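PDB 7BW9: serine acetyltransferase 1, putative from Entamoeba histolytica, which probably catalyses the transfer of an acetyl group to serine in cysteine biosynthesis, as a member of the hexapeptide-repeat transferase family. Local coordinates for residues F23-F29 with D48-R53. Numbering follows the deposited sequence.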
ATOM      1  N   PHE A  23      -7.630  20.949  19.256  1.00 30.64           N
ATOM      2  CA  PHE A  23      -8.423  20.034  18.447  1.00 35.44           C
ATOM      3  C   PHE A  23      -9.547  20.716  17.693  1.00 41.36           C
ATOM      4  O   PHE A  23     -10.263  20.044  16.943  1.00 46.19           O
ATOM      5  CB  PHE A  23      -9.015  18.933  19.323  1.00 33.37           C
ATOM      6  CG  PHE A  23      -8.002  17.937  19.778  1.00 34.97           C
ATOM      7  CD1 PHE A  23      -7.552  16.950  18.916  1.00 26.74           C
ATOM      8  CD2 PHE A  23      -7.476  18.003  21.057  1.00 35.07           C
ATOM      9  CE1 PHE A  23      -6.607  16.034  19.335  1.00 21.23           C
ATOM     10  CE2 PHE A  23      -6.530  17.092  21.484  1.00 26.78           C
ATOM     11  CZ  PHE A  23      -6.097  16.103  20.619  1.00 31.67           C
ATOM     12  N   LYS A  24      -9.731  22.017  17.877  1.00 45.21           N
ATOM     13  CA  LYS A  24     -10.840  22.736  17.272  1.00 35.82           C
ATOM     14  C   LYS A  24     -10.332  23.585  16.123  1.00 41.17           C
ATOM     15  O   LYS A  24      -9.153  23.947  16.066  1.00 51.89           O
ATOM     16  CB  LYS A  24     -11.553  23.606  18.308  1.00 42.30           C
ATOM     17  CG  LYS A  24     -12.019  22.807  19.512  1.00 38.60           C
ATOM     18  CD  LYS A  24     -12.529  23.693  20.628  1.00 38.18           C
ATOM     19  CE  LYS A  24     -13.854  23.178  21.150  1.00 41.79           C
ATOM     20  NZ  LYS A  24     -14.209  23.732  22.491  1.00 50.20           N
ATOM     21  N   SER A  25     -11.229  23.879  15.193  1.00 43.28           N
ATOM     22  CA  SER A  25     -10.849  24.665  14.034  1.00 42.15           C
ATOM     23  C   SER A  25     -12.118  25.245  13.425  1.00 46.65           C
ATOM     24  O   SER A  25     -13.142  24.560  13.323  1.00 44.76           O
ATOM     25  CB  SER A  25     -10.071  23.813  13.026  1.00 40.50           C
ATOM     26  OG  SER A  25     -10.167  24.311  11.704  1.00 36.31           O
ATOM     27  N   THR A  26     -12.046  26.516  13.053  1.00 39.73           N
ATOM     28  CA  THR A  26     -13.164  27.231  12.467  1.00 42.99           C
ATOM     29  C   THR A  26     -13.136  27.194  10.955  1.00 44.08           C
ATOM     30  O   THR A  26     -13.938  27.877  10.317  1.00 49.63           O
ATOM     31  CB  THR A  26     -13.153  28.682  12.940  1.00 45.21           C
ATOM     32  OG1 THR A  26     -11.959  29.320  12.465  1.00 43.42           O
ATOM     33  CG2 THR A  26     -13.180  28.745  14.464  1.00 40.16           C
ATOM     34  N   LYS A  27     -12.238  26.416  10.369  1.00 34.87           N
ATOM     35  CA  LYS A  27     -11.998  26.461   8.939  1.00 38.77           C
ATOM     36  C   LYS A  27     -12.796  25.379   8.220  1.00 39.60           C
ATOM     37  O   LYS A  27     -13.335  24.448   8.826  1.00 42.58           O
ATOM     38  CB  LYS A  27     -10.502  26.315   8.662  1.00 48.09           C
ATOM     39  CG  LYS A  27      -9.644  26.885   9.785  1.00 52.48           C
ATOM     40  CD  LYS A  27      -8.301  27.361   9.280  1.00 49.22           C
ATOM     41  CE  LYS A  27      -7.214  26.353   9.575  1.00 41.45           C
ATOM     42  NZ  LYS A  27      -5.878  26.985   9.453  1.00 48.64           N
ATOM     43  N   GLN A  28     -12.869  25.519   6.903  1.00 36.52           N
ATOM     44  CA  GLN A  28     -13.632  24.619   6.042  1.00 44.22           C
ATOM     45  C   GLN A  28     -12.640  23.908   5.122  1.00 36.50           C
ATOM     46  O   GLN A  28     -12.169  24.492   4.142  1.00 36.83           O
ATOM     47  CB  GLN A  28     -14.689  25.400   5.254  1.00 43.25           C
ATOM     48  CG  GLN A  28     -15.437  24.594   4.206  1.00 39.52           C
ATOM     49  CD  GLN A  28     -16.416  23.620   4.823  1.00 43.78           C
ATOM     50  OE1 GLN A  28     -17.561  23.969   5.116  1.00 43.89           O
ATOM     51  NE2 GLN A  28     -15.968  22.386   5.031  1.00 50.27           N
ATOM     52  N   PHE A  29     -12.298  22.613   5.455  1.00 35.04           N
ATOM     53  CA  PHE A  29     -11.347  21.896   4.614  1.00 32.53           C
ATOM     54  C   PHE A  29     -12.068  21.175   3.486  1.00 24.77           C
ATOM     55  O   PHE A  29     -13.243  20.831   3.617  1.00 29.72           O
ATOM     56  CB  PHE A  29     -10.560  20.871   5.434  1.00 30.42           C
ATOM     57  CG  PHE A  29      -9.818  21.460   6.590  1.00 28.30           C
ATOM     58  CD1 PHE A  29     -10.441  21.633   7.819  1.00 23.73           C
ATOM     59  CD2 PHE A  29      -8.482  21.825   6.456  1.00 36.74           C
ATOM     60  CE1 PHE A  29      -9.745  22.176   8.895  1.00 33.52           C
ATOM     61  CE2 PHE A  29      -7.781  22.364   7.520  1.00 31.50           C
ATOM     62  CZ  PHE A  29      -8.415  22.543   8.746  1.00 35.71           C
ATOM     63  N   ASP A  48     -14.807  19.101  12.969  1.00 23.70           N
ATOM     64  CA  ASP A  48     -14.193  20.347  12.516  1.00 27.13           C
ATOM     65  C   ASP A  48     -13.250  20.150  11.334  1.00 31.25           C
ATOM     66  O   ASP A  48     -13.070  21.082  10.543  1.00 36.14           O
ATOM     67  CB  ASP A  48     -13.451  21.026  13.664  1.00 30.95           C
ATOM     68  CG  ASP A  48     -14.393  21.682  14.664  1.00 31.97           C
ATOM     69  OD1 ASP A  48     -15.624  21.445  14.592  1.00 35.58           O
ATOM     70  OD2 ASP A  48     -13.894  22.426  15.535  1.00 41.78           O
ATOM     71  N   PHE A  49     -12.675  18.957  11.160  1.00 25.46           N
ATOM     72  CA  PHE A  49     -11.701  18.755  10.091  1.00 23.23           C
ATOM     73  C   PHE A  49     -12.261  18.026   8.884  1.00 22.98           C
ATOM     74  O   PHE A  49     -11.586  17.971   7.844  1.00 28.20           O
ATOM     75  CB  PHE A  49     -10.466  18.008  10.638  1.00 21.81           C
ATOM     76  CG  PHE A  49      -9.779  18.756  11.744  1.00 23.12           C
ATOM     77  CD1 PHE A  49      -8.786  19.675  11.460  1.00 29.67           C
ATOM     78  CD2 PHE A  49     -10.181  18.598  13.062  1.00 25.26           C
ATOM     79  CE1 PHE A  49      -8.178  20.392  12.481  1.00 25.29           C
ATOM     80  CE2 PHE A  49      -9.581  19.313  14.080  1.00 27.45           C
ATOM     81  CZ  PHE A  49      -8.576  20.210  13.789  1.00 26.24           C
ATOM     82  N   PHE A  50     -13.465  17.475   8.973  1.00 20.98           N
ATOM     83  CA  PHE A  50     -13.968  16.625   7.903  1.00 18.64           C
ATOM     84  C   PHE A  50     -15.365  16.961   7.392  1.00 21.72           C
ATOM     85  O   PHE A  50     -15.804  16.328   6.427  1.00 24.79           O
ATOM     86  CB  PHE A  50     -13.964  15.152   8.348  1.00 21.72           C
ATOM     87  CG  PHE A  50     -12.580  14.590   8.610  1.00 16.86           C
ATOM     88  CD1 PHE A  50     -11.768  14.187   7.561  1.00 17.56           C
ATOM     89  CD2 PHE A  50     -12.106  14.465   9.905  1.00 18.07           C
ATOM     90  CE1 PHE A  50     -10.501  13.664   7.803  1.00 23.12           C
ATOM     91  CE2 PHE A  50     -10.833  13.937  10.159  1.00 17.44           C
ATOM     92  CZ  PHE A  50     -10.033  13.540   9.105  1.00 17.49           C
ATOM     93  N   THR A  51     -16.088  17.901   7.996  1.00 24.65           N
ATOM     94  CA  THR A  51     -17.464  18.153   7.585  1.00 26.27           C
ATOM     95  C   THR A  51     -17.643  19.585   7.110  1.00 26.86           C
ATOM     96  O   THR A  51     -16.912  20.494   7.516  1.00 30.67           O
ATOM     97  CB  THR A  51     -18.462  17.912   8.723  1.00 21.06           C
ATOM     98  OG1 THR A  51     -18.207  18.843   9.776  1.00 19.44           O
ATOM     99  CG2 THR A  51     -18.351  16.497   9.245  1.00 20.70           C
ATOM    100  N   ARG A  52     -18.665  19.765   6.268  1.00 26.59           N
ATOM    101  CA  ARG A  52     -19.159  21.091   5.915  1.00 35.40           C
ATOM    102  C   ARG A  52     -19.645  21.835   7.154  1.00 31.65           C
ATOM    103  O   ARG A  52     -20.326  21.268   8.010  1.00 33.13           O
ATOM    104  CB  ARG A  52     -20.302  20.964   4.914  1.00 42.29           C
ATOM    105  CG  ARG A  52     -19.871  20.925   3.467  1.00 48.12           C
ATOM    106  CD  ARG A  52     -21.068  20.608   2.598  1.00 61.41           C
ATOM    107  NE  ARG A  52     -22.199  21.488   2.902  1.00 69.20           N
ATOM    108  CZ  ARG A  52     -23.440  21.294   2.463  1.00 67.70           C
ATOM    109  NH1 ARG A  52     -23.718  20.246   1.696  1.00 57.17           N
ATOM    110  NH2 ARG A  52     -24.407  22.146   2.792  1.00 66.73           N
ATOM    111  N   ARG A  53     -19.307  23.122   7.238  1.00 34.68           N
ATOM    112  CA  ARG A  53     -19.598  23.884   8.451  1.00 39.92           C
ATOM    113  C   ARG A  53     -21.090  23.902   8.787  1.00 38.73           C
ATOM    114  O   ARG A  53     -21.456  24.005   9.962  1.00 38.38           O
ATOM    115  CB  ARG A  53     -19.054  25.302   8.312  1.00 41.41           C
ATOM    116  CG  ARG A  53     -17.557  25.342   8.085  1.00 46.89           C
ATOM    117  CD  ARG A  53     -17.074  26.735   7.727  1.00 52.03           C
ATOM    118  NE  ARG A  53     -17.367  27.702   8.779  1.00 61.52           N
ATOM    119  CZ  ARG A  53     -16.651  28.800   9.000  1.00 67.52           C
ATOM    120  NH1 ARG A  53     -15.584  29.059   8.242  1.00 51.02           N
ATOM    121  NH2 ARG A  53     -16.998  29.633   9.983  1.00 55.23           N
TER
HETATM  122  O   HOH W   1     -13.585  20.888   7.587  1.00 32.53           O
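S25 and D48 bring their CA atoms within 5.7 Å where the irregular segment 23-29, in the loop between helices 2-17 and 36-45, runs past the short, weakly bonded helix 47-50 and the chain after it; F29 lies beside F49 and Q28 beside R53. No direct bond joins backbone to backbone. Instead, a water accepts from F29 N, donates to D48 O and, weakly, to T51 O.

At one end, S25 N gives a nearly straight hydrogen bond (166°) to D48 OD2 at 3.1 Å, met on the anti side of the carboxylate, while S25 OG folds back to accept from K27 N in an ST turn. At the other, Q28 holds CG anti to its backbone N (chi1 173°) and bends at chi2, which carries the amide across to the 51-53 backbone. Q28 OE1 accepts from R53 N at 2.9 Å. Q28 NE2 donates to T51 O (3.3 Å) from above that carbonyl's plane. R53 CD lies 3.7 Å from Q28 CB, and the R53 guanidinium passes one face over T26 O, too poorly angled for a hydrogen bond.

The apolar part of the contact is F29 with F49. Their rings, planes at 28°, are displaced so far that they hardly overlap, with F29 CE1 3.7 Å from F49 CD1. The F49 ring turns its edge to F23 O and packs on S25 CB, with A121 and I124 of helix 120-126 close by. F29 also meets Y79 of the second subunit edge-to-face.

One side-chain amide thus serves two backbone groups, and one carboxylate a third; with the water, they tie the loop after helix 2-17 to the chain leading out of helix 36-45, in the helical region apart from the left-handed beta-helix, with F29 at the subunit interface.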